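Side-chain contacts in SusD superfamily protein (Parabacteroides distasonis, PDB 3OTN), which probably binds nutrient glycans at the outer membrane, as a SusD-family protein thought to work in carbohydrate capture: residues Thr31-Met36 with Ala123-Tyr128; Gln243-Glu248 with Gln252-Leu257; Ser468-Gln471 with Thr477-Gln480. One frame throughout, in Å; residues are numbered along the deposited sequence. Where two conformers were deposited one is given.

Contact 1 of 3, residues Thr31-Met36 with Ala123-Tyr128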
ATOM      1  N   THR A  31      -4.552   0.103 -11.433  1.00 17.22           N
ATOM      2  CA  THR A  31      -5.856  -0.205 -10.899  1.00 18.90           C
ATOM      3  C   THR A  31      -5.777  -1.298  -9.850  1.00 18.15           C
ATOM      4  O   THR A  31      -6.512  -1.254  -8.873  1.00 18.32           O
ATOM      5  CB  THR A  31      -6.830  -0.643 -11.990  1.00 19.94           C
ATOM      6  OG1 THR A  31      -6.249  -1.761 -12.683  1.00 21.52           O
ATOM      7  CG2 THR A  31      -7.125   0.506 -12.958  1.00 20.50           C
ATOM      8  N   VAL A  32      -4.835  -2.224  -9.978  1.00 19.23           N
ATOM      9  CA  VAL A  32      -4.742  -3.345  -9.007  1.00 17.88           C
ATOM     10  C   VAL A  32      -4.511  -2.900  -7.555  1.00 17.90           C
ATOM     11  O   VAL A  32      -4.912  -3.602  -6.613  1.00 17.70           O
ATOM     12  CB  VAL A  32      -3.650  -4.388  -9.415  1.00 18.66           C
ATOM     13  CG1 VAL A  32      -2.237  -3.844  -9.131  1.00 18.84           C
ATOM     14  CG2 VAL A  32      -3.879  -5.704  -8.706  1.00 20.46           C
ATOM     15  N   PHE A  33      -3.889  -1.733  -7.361  1.00 16.21           N
ATOM     16  CA  PHE A  33      -3.546  -1.256  -6.012  1.00 18.40           C
ATOM     17  C   PHE A  33      -4.787  -0.756  -5.259  1.00 18.71           C
ATOM     18  O   PHE A  33      -4.729  -0.576  -4.033  1.00 15.87           O
ATOM     19  CB  PHE A  33      -2.431  -0.187  -6.040  1.00 18.36           C
ATOM     20  CG  PHE A  33      -1.192  -0.631  -6.786  1.00 18.84           C
ATOM     21  CD1 PHE A  33      -0.558  -1.821  -6.444  1.00 26.13           C
ATOM     22  CD2 PHE A  33      -0.670   0.124  -7.823  1.00 22.39           C
ATOM     23  CE1 PHE A  33       0.558  -2.278  -7.160  1.00 27.48           C
ATOM     24  CE2 PHE A  33       0.443  -0.323  -8.545  1.00 20.70           C
ATOM     25  CZ  PHE A  33       1.035  -1.538  -8.220  1.00 20.32           C
ATOM     26  N   ASN A  34      -5.876  -0.495  -5.995  1.00 16.13           N
ATOM     27  CA  ASN A  34      -7.182  -0.183  -5.377  1.00 15.46           C
ATOM     28  C   ASN A  34      -8.225  -0.289  -6.449  1.00 16.94           C
ATOM     29  O   ASN A  34      -8.382   0.607  -7.287  1.00 19.66           O
ATOM     30  CB  ASN A  34      -7.170   1.222  -4.747  1.00 17.23           C
ATOM     31  CG  ASN A  34      -8.442   1.552  -4.003  1.00 17.30           C
ATOM     32  OD1 ASN A  34      -9.526   1.171  -4.403  1.00 22.71           O
ATOM     33  ND2 ASN A  34      -8.303   2.312  -2.904  1.00 16.66           N
ATOM     34  N   LYS A  35      -8.900  -1.426  -6.483  1.00 17.32           N
ATOM     35  CA  LYS A  35     -10.011  -1.581  -7.372  1.00 18.36           C
ATOM     36  C   LYS A  35     -11.036  -2.526  -6.778  1.00 17.18           C
ATOM     37  O   LYS A  35     -10.699  -3.436  -5.994  1.00 14.23           O
ATOM     38  CB  LYS A  35      -9.561  -2.098  -8.744  1.00 21.46           C
ATOM     39  CG  LYS A  35      -9.053  -3.541  -8.777  1.00 20.73           C
ATOM     40  CD  LYS A  35      -8.856  -4.029 -10.220  1.00 26.92           C
ATOM     41  CE  LYS A  35      -9.211  -5.492 -10.378  1.00 34.22           C
ATOM     42  NZ  LYS A  35      -8.923  -6.024 -11.758  1.00 32.55           N
HETATM   43  N   MSE A  36     -12.265  -2.358  -7.243  1.00 17.51           N
HETATM   44  CA  MSE A  36     -13.372  -3.200  -6.823  1.00 18.65           C
HETATM   45  C   MSE A  36     -13.263  -4.549  -7.531  1.00 18.66           C
HETATM   46  O   MSE A  36     -12.892  -4.611  -8.718  1.00 19.03           O
HETATM   47  CB  MSE A  36     -14.701  -2.566  -7.136  1.00 21.59           C
HETATM   48  CG  MSE A  36     -14.942  -1.214  -6.464  1.00 19.85           C
HETATM   49 SE   MSE A  36     -14.760  -1.081  -4.526  0.75 20.94          SE
HETATM   50  CE  MSE A  36     -16.144  -2.421  -4.007  1.00 28.90           C
ATOM     51  N   ALA A 123       9.366  -2.901 -11.698  1.00 16.29           N
ATOM     52  CA  ALA A 123       9.856  -3.126 -10.361  1.00 16.23           C
ATOM     53  C   ALA A 123       8.735  -3.092  -9.334  1.00 16.07           C
ATOM     54  O   ALA A 123       8.730  -3.913  -8.422  1.00 17.20           O
ATOM     55  CB  ALA A 123      10.966  -2.125  -9.975  1.00 16.83           C
ATOM     56  N   LEU A 124       7.823  -2.137  -9.471  1.00 15.78           N
ATOM     57  CA  LEU A 124       6.697  -1.970  -8.557  1.00 16.99           C
ATOM     58  C   LEU A 124       5.765  -3.201  -8.558  1.00 16.25           C
ATOM     59  O   LEU A 124       5.432  -3.754  -7.494  1.00 14.57           O
ATOM     60  CB  LEU A 124       5.910  -0.681  -8.889  1.00 19.01           C
ATOM     61  CG  LEU A 124       4.722  -0.305  -7.967  1.00 19.35           C
ATOM     62  CD1 LEU A 124       5.197   0.021  -6.552  1.00 16.44           C
ATOM     63  CD2 LEU A 124       3.869   0.783  -8.565  1.00 14.56           C
ATOM     64  N   TYR A 125       5.382  -3.647  -9.750  1.00 16.75           N
ATOM     65  CA  TYR A 125       4.479  -4.800  -9.876  1.00 16.08           C
ATOM     66  C   TYR A 125       5.123  -6.050  -9.249  1.00 16.53           C
ATOM     67  O   TYR A 125       4.457  -6.773  -8.496  1.00 18.01           O
ATOM     68  CB  TYR A 125       4.132  -5.087 -11.332  1.00 16.56           C
ATOM     69  CG  TYR A 125       3.223  -4.039 -11.973  1.00 17.17           C
ATOM     70  CD1 TYR A 125       2.007  -3.686 -11.383  1.00 19.07           C
ATOM     71  CD2 TYR A 125       3.531  -3.482 -13.184  1.00 18.21           C
ATOM     72  CE1 TYR A 125       1.173  -2.771 -11.960  1.00 16.73           C
ATOM     73  CE2 TYR A 125       2.701  -2.546 -13.773  1.00 16.37           C
ATOM     74  CZ  TYR A 125       1.531  -2.191 -13.149  1.00 15.20           C
ATOM     75  OH  TYR A 125       0.699  -1.279 -13.730  1.00 16.77           O
ATOM     76  N   TYR A 126       6.405  -6.278  -9.556  1.00 16.10           N
ATOM     77  CA  TYR A 126       7.128  -7.420  -9.035  1.00 16.30           C
ATOM     78  C   TYR A 126       7.332  -7.353  -7.527  1.00 17.29           C
ATOM     79  O   TYR A 126       7.262  -8.377  -6.859  1.00 16.29           O
ATOM     80  CB  TYR A 126       8.486  -7.609  -9.723  1.00 17.95           C
ATOM     81  CG  TYR A 126       8.400  -8.479 -10.940  1.00 16.84           C
ATOM     82  CD1 TYR A 126       8.087  -9.846 -10.823  1.00 19.84           C
ATOM     83  CD2 TYR A 126       8.617  -7.959 -12.201  1.00 13.06           C
ATOM     84  CE1 TYR A 126       8.019 -10.658 -11.948  1.00 17.39           C
ATOM     85  CE2 TYR A 126       8.570  -8.755 -13.330  1.00 16.68           C
ATOM     86  CZ  TYR A 126       8.236 -10.094 -13.219  1.00 17.49           C
ATOM     87  OH  TYR A 126       8.158 -10.869 -14.368  1.00 21.64           O
ATOM     88  N   PHE A 127       7.558  -6.153  -6.995  1.00 16.00           N
ATOM     89  CA  PHE A 127       7.735  -5.980  -5.548  1.00 15.77           C
ATOM     90  C   PHE A 127       6.463  -6.344  -4.805  1.00 18.29           C
ATOM     91  O   PHE A 127       6.554  -6.921  -3.735  1.00 19.77           O
ATOM     92  CB  PHE A 127       8.187  -4.531  -5.241  1.00 18.55           C
ATOM     93  CG  PHE A 127       8.578  -4.276  -3.812  1.00 15.66           C
ATOM     94  CD1 PHE A 127       9.447  -5.121  -3.137  1.00 18.14           C
ATOM     95  CD2 PHE A 127       8.139  -3.134  -3.169  1.00 13.56           C
ATOM     96  CE1 PHE A 127       9.840  -4.832  -1.826  1.00 16.16           C
ATOM     97  CE2 PHE A 127       8.529  -2.825  -1.872  1.00 16.50           C
ATOM     98  CZ  PHE A 127       9.359  -3.687  -1.188  1.00 17.63           C
ATOM     99  N   TYR A 128       5.285  -6.010  -5.351  1.00 15.92           N
ATOM    100  CA  TYR A 128       4.023  -6.462  -4.746  1.00 17.20           C
ATOM    101  C   TYR A 128       3.905  -7.995  -4.881  1.00 18.24           C
ATOM    102  O   TYR A 128       3.674  -8.688  -3.888  1.00 17.93           O
ATOM    103  CB  TYR A 128       2.801  -5.769  -5.338  1.00 16.74           C
ATOM    104  CG  TYR A 128       2.567  -4.439  -4.722  1.00 20.60           C
ATOM    105  CD1 TYR A 128       3.387  -3.349  -5.038  1.00 25.31           C
ATOM    106  CD2 TYR A 128       1.610  -4.273  -3.718  1.00 14.83           C
ATOM    107  CE1 TYR A 128       3.200  -2.094  -4.422  1.00 27.59           C
ATOM    108  CE2 TYR A 128       1.409  -3.041  -3.117  1.00 17.30           C
ATOM    109  CZ  TYR A 128       2.190  -1.956  -3.461  1.00 27.50           C
ATOM    110  OH  TYR A 128       1.955  -0.744  -2.853  1.00 25.98           O
TER

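Contact 2 of 3, residues Gln243-Glu248 with Gln252-Leu257. With EDO (1,2-ethanediol), chain K; EDO (1,2-ethanediol), chain P.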
ATOM      1  N   GLN A 243      -5.755  17.911  -2.342  1.00 20.63           N
ATOM      2  CA  GLN A 243      -4.384  17.531  -2.022  1.00 21.77           C
ATOM      3  C   GLN A 243      -3.784  16.398  -2.873  1.00 18.63           C
ATOM      4  O   GLN A 243      -2.625  16.077  -2.689  1.00 17.66           O
ATOM      5  CB  GLN A 243      -4.263  17.204  -0.525  1.00 22.27           C
ATOM      6  CG  GLN A 243      -4.560  18.406   0.339  1.00 27.98           C
ATOM      7  CD  GLN A 243      -3.442  19.444   0.299  1.00 30.88           C
ATOM      8  OE1 GLN A 243      -3.447  20.355  -0.500  1.00 41.04           O
ATOM      9  NE2 GLN A 243      -2.507  19.303   1.174  1.00 35.29           N
ATOM     10  N   ASN A 244      -4.542  15.849  -3.828  1.00 20.31           N
ATOM     11  CA  ASN A 244      -4.056  14.795  -4.745  1.00 19.03           C
ATOM     12  C   ASN A 244      -2.705  15.154  -5.415  1.00 19.87           C
ATOM     13  O   ASN A 244      -2.579  16.234  -5.984  1.00 16.23           O
ATOM     14  CB  ASN A 244      -5.068  14.569  -5.880  1.00 20.56           C
ATOM     15  CG  ASN A 244      -6.293  13.709  -5.488  1.00 20.34           C
ATOM     16  OD1 ASN A 244      -6.433  13.203  -4.381  1.00 19.40           O
ATOM     17  ND2 ASN A 244      -7.194  13.573  -6.442  1.00 15.72           N
ATOM     18  N   ASN A 245      -1.710  14.270  -5.283  1.00 19.29           N
ATOM     19  CA  ASN A 245      -0.367  14.405  -5.918  1.00 22.00           C
ATOM     20  C   ASN A 245       0.523  15.541  -5.389  1.00 22.92           C
ATOM     21  O   ASN A 245       1.518  15.880  -6.029  1.00 23.92           O
ATOM     22  CB  ASN A 245      -0.498  14.519  -7.449  1.00 21.23           C
ATOM     23  CG  ASN A 245      -1.327  13.418  -8.057  1.00 22.43           C
ATOM     24  OD1 ASN A 245      -2.227  13.669  -8.887  1.00 22.68           O
ATOM     25  ND2 ASN A 245      -1.015  12.185  -7.695  1.00 15.30           N
ATOM     26  N   LYS A 246       0.164  16.128  -4.240  1.00 21.33           N
ATOM     27  CA  LYS A 246       0.866  17.266  -3.648  1.00 20.87           C
ATOM     28  C   LYS A 246       1.177  16.956  -2.198  1.00 20.38           C
ATOM     29  O   LYS A 246       0.675  15.987  -1.624  1.00 20.72           O
ATOM     30  CB  LYS A 246      -0.003  18.539  -3.592  1.00 24.34           C
ATOM     31  CG  LYS A 246      -0.909  18.876  -4.731  1.00 31.32           C
ATOM     32  CD  LYS A 246      -1.313  20.363  -4.741  1.00 39.39           C
ATOM     33  CE  LYS A 246      -1.916  20.870  -3.442  1.00 46.40           C
ATOM     34  NZ  LYS A 246      -2.213  22.333  -3.525  1.00 54.68           N
ATOM     35  N   GLY A 247       1.937  17.844  -1.582  1.00 21.58           N
ATOM     36  CA  GLY A 247       2.171  17.791  -0.133  1.00 21.47           C
ATOM     37  C   GLY A 247       3.050  16.599   0.178  1.00 21.95           C
ATOM     38  O   GLY A 247       4.198  16.559  -0.239  1.00 22.25           O
ATOM     39  N   GLU A 248       2.484  15.586   0.824  1.00 20.12           N
ATOM     40  CA  GLU A 248       3.223  14.355   1.122  1.00 17.96           C
ATOM     41  C   GLU A 248       3.237  13.354  -0.019  1.00 19.30           C
ATOM     42  O   GLU A 248       4.101  12.456  -0.052  1.00 19.06           O
ATOM     43  CB  GLU A 248       2.627  13.653   2.325  1.00 15.76           C
ATOM     44  CG  GLU A 248       2.813  14.371   3.647  1.00 23.98           C
ATOM     45  CD  GLU A 248       2.568  13.481   4.858  1.00 19.21           C
ATOM     46  OE1 GLU A 248       2.741  12.221   4.740  1.00 20.40           O
ATOM     47  OE2 GLU A 248       2.215  14.051   5.931  1.00 17.81           O
ATOM     48  N   GLN A 252       0.612   7.739  -6.313  1.00 16.80           N
ATOM     49  CA  GLN A 252      -0.735   7.419  -5.939  1.00 16.71           C
ATOM     50  C   GLN A 252      -1.473   6.741  -7.081  1.00 17.28           C
ATOM     51  O   GLN A 252      -1.181   6.961  -8.247  1.00 16.12           O
ATOM     52  CB  GLN A 252      -1.495   8.726  -5.618  1.00 17.22           C
ATOM     53  CG  GLN A 252      -0.961   9.535  -4.437  1.00 17.02           C
ATOM     54  CD  GLN A 252      -1.968  10.519  -3.925  1.00 16.09           C
ATOM     55  OE1 GLN A 252      -2.248  11.530  -4.584  1.00 16.43           O
ATOM     56  NE2 GLN A 252      -2.529  10.244  -2.734  1.00 15.73           N
ATOM     57  N   VAL A 253      -2.501   5.987  -6.723  1.00 17.95           N
ATOM     58  CA  VAL A 253      -3.515   5.568  -7.653  1.00 16.55           C
ATOM     59  C   VAL A 253      -4.426   6.772  -7.924  1.00 15.33           C
ATOM     60  O   VAL A 253      -4.860   7.450  -6.982  1.00 17.55           O
ATOM     61  CB  VAL A 253      -4.352   4.426  -7.123  1.00 17.85           C
ATOM     62  CG1 VAL A 253      -5.349   4.027  -8.170  1.00 13.86           C
ATOM     63  CG2 VAL A 253      -3.451   3.183  -6.788  1.00 19.21           C
ATOM     64  N   GLN A 254      -4.715   7.029  -9.196  1.00 16.92           N
ATOM     65  CA  GLN A 254      -5.442   8.249  -9.618  1.00 17.69           C
ATOM     66  C   GLN A 254      -6.931   7.983  -9.753  1.00 18.78           C
ATOM     67  O   GLN A 254      -7.365   7.058 -10.473  1.00 16.94           O
ATOM     68  CB  GLN A 254      -4.924   8.803 -10.950  1.00 18.35           C
ATOM     69  CG  GLN A 254      -3.380   9.039 -10.997  1.00 17.92           C
ATOM     70  CD  GLN A 254      -2.910  10.070 -10.000  1.00 18.28           C
ATOM     71  OE1 GLN A 254      -1.946   9.855  -9.228  1.00 21.05           O
ATOM     72  NE2 GLN A 254      -3.583  11.168  -9.975  1.00 12.86           N
ATOM     73  N   PHE A 255      -7.695   8.832  -9.071  1.00 18.11           N
ATOM     74  CA  PHE A 255      -9.155   8.865  -9.152  1.00 17.43           C
ATOM     75  C   PHE A 255      -9.557  10.289  -9.500  1.00 19.02           C
ATOM     76  O   PHE A 255      -8.971  11.254  -8.986  1.00 16.89           O
ATOM     77  CB  PHE A 255      -9.767   8.387  -7.830  1.00 17.50           C
ATOM     78  CG  PHE A 255      -9.520   6.918  -7.534  1.00 16.88           C
ATOM     79  CD1 PHE A 255     -10.183   5.926  -8.247  1.00 16.79           C
ATOM     80  CD2 PHE A 255      -8.639   6.532  -6.541  1.00 15.70           C
ATOM     81  CE1 PHE A 255      -9.967   4.589  -7.972  1.00 19.28           C
ATOM     82  CE2 PHE A 255      -8.419   5.188  -6.264  1.00 19.26           C
ATOM     83  CZ  PHE A 255      -9.088   4.228  -6.955  1.00 20.22           C
ATOM     84  N   SER A 256     -10.474  10.442 -10.442  1.00 18.82           N
ATOM     85  CA  SER A 256     -10.957  11.759 -10.836  1.00 20.39           C
ATOM     86  C   SER A 256     -12.373  11.664 -11.371  1.00 22.28           C
ATOM     87  O   SER A 256     -12.779  10.604 -11.904  1.00 23.50           O
ATOM     88  CB  SER A 256     -10.010  12.414 -11.872  1.00 25.97           C
ATOM     89  OG  SER A 256     -10.082  11.783 -13.142  1.00 31.49           O
ATOM     90  N   LEU A 257     -13.099  12.781 -11.314  1.00 18.14           N
ATOM     91  CA  LEU A 257     -14.477  12.814 -11.806  1.00 20.51           C
ATOM     92  C   LEU A 257     -14.587  12.418 -13.292  1.00 24.53           C
ATOM     93  O   LEU A 257     -15.536  11.758 -13.639  1.00 27.57           O
ATOM     94  CB  LEU A 257     -15.170  14.165 -11.564  1.00 20.21           C
ATOM     95  CG  LEU A 257     -15.424  14.568 -10.088  1.00 22.35           C
ATOM     96  CD1 LEU A 257     -15.872  16.058 -10.038  1.00 18.13           C
ATOM     97  CD2 LEU A 257     -16.469  13.683  -9.438  1.00 26.59           C
TER
HETATM   98  C1  EDO K 612      -4.463   4.331 -12.052  1.00 33.49           C
HETATM   99  O1  EDO K 612      -3.789   5.395 -11.327  1.00 23.81           O
HETATM  100  C2  EDO K 612      -5.887   4.744 -12.455  1.00 32.85           C
HETATM  101  O2  EDO K 612      -6.727   4.608 -11.300  1.00 19.72           O
HETATM  102  C1  EDO P 628     -11.356  16.406 -12.117  1.00 37.33           C
HETATM  103  O1  EDO P 628     -11.985  15.396 -12.954  1.00 36.06           O
HETATM  104  C2  EDO P 628     -11.930  16.495 -10.696  1.00 37.13           C
HETATM  105  O2  EDO P 628     -12.025  15.214 -10.044  1.00 17.79           O

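Contact 3 of 3, residues Ser468-Gln471 with Thr477-Gln480. With EDO (1,2-ethanediol), chain Q.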
ATOM      1  N   SER A 468      -6.931 -20.942 -10.012  1.00 22.43           N
ATOM      2  CA  SER A 468      -7.085 -20.768 -11.450  1.00 22.13           C
ATOM      3  C   SER A 468      -5.742 -20.773 -12.213  1.00 21.42           C
ATOM      4  O   SER A 468      -5.630 -21.370 -13.299  1.00 22.77           O
ATOM      5  CB  SER A 468      -7.849 -19.466 -11.773  1.00 21.31           C
ATOM      6  OG  SER A 468      -7.154 -18.355 -11.277  1.00 25.58           O
ATOM      7  N   GLU A 469      -4.751 -20.089 -11.656  1.00 19.94           N
ATOM      8  CA  GLU A 469      -3.410 -20.011 -12.246  1.00 21.65           C
ATOM      9  C   GLU A 469      -2.707 -21.363 -12.258  1.00 22.20           C
ATOM     10  O   GLU A 469      -2.121 -21.737 -13.273  1.00 23.40           O
ATOM     11  CB  GLU A 469      -2.569 -18.999 -11.498  1.00 22.16           C
ATOM     12  CG  GLU A 469      -3.089 -17.565 -11.631  1.00 26.01           C
ATOM     13  CD  GLU A 469      -3.074 -17.045 -13.082  1.00 27.55           C
ATOM     14  OE1 GLU A 469      -2.186 -17.437 -13.898  1.00 29.42           O
ATOM     15  OE2 GLU A 469      -3.944 -16.233 -13.394  1.00 28.67           O
ATOM     16  N   ARG A 470      -2.849 -22.118 -11.167  1.00 22.71           N
ATOM     17  CA  ARG A 470      -2.232 -23.452 -11.050  0.50 23.08           C
ATOM     18  C   ARG A 470      -2.889 -24.469 -11.971  1.00 23.20           C
ATOM     19  O   ARG A 470      -2.206 -25.324 -12.522  1.00 24.06           O
ATOM     20  CB  ARG A 470      -2.261 -23.957  -9.604  0.50 24.07           C
ATOM     21  CG  ARG A 470      -1.622 -22.980  -8.640  0.50 24.33           C
ATOM     22  CD  ARG A 470      -0.555 -23.608  -7.785  0.50 25.25           C
ATOM     23  NE  ARG A 470      -1.057 -24.690  -6.954  0.50 30.64           N
ATOM     24  CZ  ARG A 470      -0.499 -25.889  -6.891  0.50 29.39           C
ATOM     25  NH1 ARG A 470       0.601 -26.148  -7.575  0.50 32.11           N
ATOM     26  NH2 ARG A 470      -1.013 -26.810  -6.100  0.50 34.12           N
ATOM     27  N   GLN A 471      -4.220 -24.381 -12.152  1.00 22.64           N
ATOM     28  CA  GLN A 471      -4.909 -25.300 -13.095  1.00 27.05           C
ATOM     29  C   GLN A 471      -4.569 -24.976 -14.571  1.00 26.71           C
ATOM     30  O   GLN A 471      -4.471 -25.891 -15.405  1.00 26.45           O
ATOM     31  CB  GLN A 471      -6.422 -25.355 -12.832  1.00 27.79           C
ATOM     32  CG  GLN A 471      -6.722 -25.945 -11.408  1.00 26.75           C
ATOM     33  CD  GLN A 471      -8.187 -26.177 -11.133  1.00 30.41           C
ATOM     34  OE1 GLN A 471      -9.053 -25.474 -11.650  1.00 28.23           O
ATOM     35  NE2 GLN A 471      -8.475 -27.189 -10.333  1.00 24.56           N
ATOM     36  N   THR A 477       4.322 -24.270  -8.709  1.00 24.06           N
ATOM     37  CA  THR A 477       4.195 -24.868  -7.367  1.00 25.26           C
ATOM     38  C   THR A 477       3.275 -23.998  -6.478  1.00 26.05           C
ATOM     39  O   THR A 477       2.850 -22.898  -6.878  1.00 24.64           O
ATOM     40  CB  THR A 477       5.570 -25.022  -6.689  1.00 24.82           C
ATOM     41  OG1 THR A 477       6.175 -23.725  -6.546  1.00 21.29           O
ATOM     42  CG2 THR A 477       6.488 -25.941  -7.529  1.00 23.29           C
ATOM     43  N   GLN A 478       2.986 -24.499  -5.274  1.00 26.02           N
ATOM     44  CA  GLN A 478       2.184 -23.805  -4.287  1.00 23.50           C
ATOM     45  C   GLN A 478       2.998 -23.478  -3.041  1.00 24.03           C
ATOM     46  O   GLN A 478       3.974 -24.135  -2.710  1.00 22.64           O
ATOM     47  CB  GLN A 478       0.931 -24.618  -3.968  1.00 25.12           C
ATOM     48  CG  GLN A 478      -0.054 -24.028  -2.976  1.00 22.39           C
ATOM     49  CD  GLN A 478      -0.647 -22.702  -3.417  1.00 22.47           C
ATOM     50  OE1 GLN A 478      -0.086 -21.649  -3.123  1.00 18.57           O
ATOM     51  NE2 GLN A 478      -1.786 -22.743  -4.104  1.00 22.64           N
ATOM     52  N   ASN A 479       2.609 -22.401  -2.383  1.00 20.92           N
ATOM     53  CA  ASN A 479       3.176 -22.050  -1.106  1.00 21.82           C
ATOM     54  C   ASN A 479       2.785 -23.074  -0.055  1.00 25.34           C
ATOM     55  O   ASN A 479       1.674 -23.639  -0.077  1.00 24.91           O
ATOM     56  CB  ASN A 479       2.838 -20.597  -0.722  1.00 23.37           C
ATOM     57  CG  ASN A 479       3.590 -19.601  -1.584  1.00 22.13           C
ATOM     58  OD1 ASN A 479       4.755 -19.847  -1.952  1.00 19.04           O
ATOM     59  ND2 ASN A 479       2.950 -18.479  -1.922  1.00 21.00           N
ATOM     60  N   GLN A 480       3.752 -23.391   0.804  1.00 24.62           N
ATOM     61  CA  GLN A 480       3.534 -24.368   1.870  1.00 28.34           C
ATOM     62  C   GLN A 480       2.264 -24.053   2.707  1.00 27.72           C
ATOM     63  O   GLN A 480       1.968 -22.876   2.993  1.00 22.24           O
ATOM     64  CB  GLN A 480       4.764 -24.459   2.777  1.00 26.56           C
ATOM     65  CG  GLN A 480       5.080 -23.222   3.566  1.00 30.52           C
ATOM     66  CD  GLN A 480       6.335 -23.386   4.386  1.00 39.91           C
ATOM     67  OE1 GLN A 480       6.689 -24.492   4.763  1.00 52.79           O
ATOM     68  NE2 GLN A 480       7.013 -22.291   4.662  1.00 38.02           N
TER
HETATM   69  C1  EDO Q 630       8.192 -20.973   0.897  1.00 43.30           C
HETATM   70  O1  EDO Q 630       8.353 -20.283   2.134  1.00 50.53           O
HETATM   71  C2  EDO Q 630       6.721 -21.327   0.782  1.00 38.55           C
HETATM   72  O2  EDO Q 630       6.562 -22.708   0.532  1.00 32.21           O
HETATM   73  O   HOH W   1      -3.045 -25.045  -4.195  1.00 35.01           O

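Contact 1 of 3, residues Thr31-Met36 with Ala123-Tyr128
F33 enters the aromatic cluster it forms with Y125 and Y128, bringing the loop that follows helix 15-25 against helix 108-133 in the helical part of this SusD-type fold. Over Y128 the approach is to the face: CE1 of F33 stands 3.6 Å above the plane of the Y128 ring, over its centre, while the two planes meet obliquely, at 44°. L124 supplies the aliphatic partner, with its CD2 methyl 3.6 Å from CE2 of F33. Y125 meets the phenylalanine differently. The two rings touch rim to rim, F33 CZ lying 3.9 Å from Y125 CE1, and neither covers the other. One phenyl ring thus serves three neighbours from a single helix, spending its far end on all of them, and the contact illustrates how apolar contacts alone can join parts of a chain far apart in sequence.

The second shell fixes the pieces. With CG beside its own backbone N and anti to the carbonyl carbon (chi1 -53°), F33 sends its ring out toward the helix, and CG1 of V32 lies 3.7 Å above one face of that ring, offset toward the rim. V32 itself packs on W82 of helix 79-100. The 3-10 backbone that presents F33 is braced by the bond from N34 N to T31 O, and T44 OG1 ties down the carbonyl of V32. On the helix side, the hydroxyl of Y125 is held by the carbonyl of A26, which steadies this buried ring, and R131 makes a cation-pi contact with Y128. The carbonyl oxygen L124 O sits at the edge of the Y128 ring, in its plane, while also accepting the helical bond from Y128 N at 3.1 Å.

Contact 2 of 3, residues Gln243-Glu248 with Gln252-Leu257
N245 sets its carboxamide against that of Q254, the two groups arriving from opposite directions with planes only 27° apart. Each amide gives and takes one bond: N245 ND2 reaches Q254 OE1 at 2.9 Å, and Q254 NE2 returns to N245 OD1 at 3.0 Å. Both donors lie in the carbonyl plane of their acceptor, on a lone pair, so the cyclic pair fixes the rotation of both amides. A bend at chi2 (-63°) swings the Q254 amide back to meet its mate. With an alanine in place of this glutamine both bonds to the N245 carboxamide go, and that group is likely to be freer to turn.

N245 stands third in a type II beta turn running from Q243 to K246, with the positive phi (68°) that this position takes. Its backbone N points to Q252 OE1 at 2.9 Å, the donor tilted out of that carbonyl plane. Q252 belongs to strand 249-253, the central strand of a three-stranded antiparallel sheet, and the turn is thereby pinned to the strand that follows it. N354 ND2 also donates to Q252 OE1, while S356 OG partners Q252 NE2. Alongside, N244 is held by D352 O and N354 N. On the backbone of Q254, a 1,2-ethanediol probably left from crystallisation bridges N and O, with Q254 N 2.8 Å from its O1.

Contact 3 of 3, residues Ser468-Gln471 with Thr477-Gln480
R470, in one of its two deposited conformers, bends at chi2 (-127°, an intermediate value) and again at chi3, laying its guanidinium across the side chain of Q478. The glutamine's CB does the covering: it stands 3.4 Å above the guanidinium plane, over the centre. CG anti to the backbone N (chi1 -178°) and a bend at chi2 carry the Q478 amide round to the arginine's side, its plane turned 68° from the guanidinium. Beside them, R470 CD lies 3.6 Å from T477 O.

Here, at the C-terminal end of the RagB/SusD region, the chain leaves helix 467-472 and folds back against it. In this conformer R470 NH1 also bonds L476 O, just before the returning segment, and a water accepts from R470 NH2 at 3.3 Å, a long bond, and from Q478 NE2 at 2.6 Å, bridging the two side chains at this surface. The other end of the glutamine amide is held from the main chain: Q478 OE1 receives N479 N at 2.9 Å and also I465 N. N479 in turn bonds R153 and the carbonyls of F133 and F463, and R153 reaches T477 OG1 as well.

From the N terminus, contact 1 comes first and closes the longest loop, helix 108-133 returning to residues 31-36 after 86 intervening residues, many of them helical. Contact 2 follows, a local closure in which a turn is fastened to the strand it precedes, and contact 3 is another short return, from helix 467-472 to the C-terminal tail. The three run in series, none nested in or crossing another. Contacts 1 and 2 nevertheless touch: F33 CB lies 3.6 Å from V253 CG2, joining the loop of contact 1 to strand 249-253 of the small sheet. Contact 3 stands apart, its nearest atoms about 21 Å from those of contact 2, on the opposite side of the chain's centre.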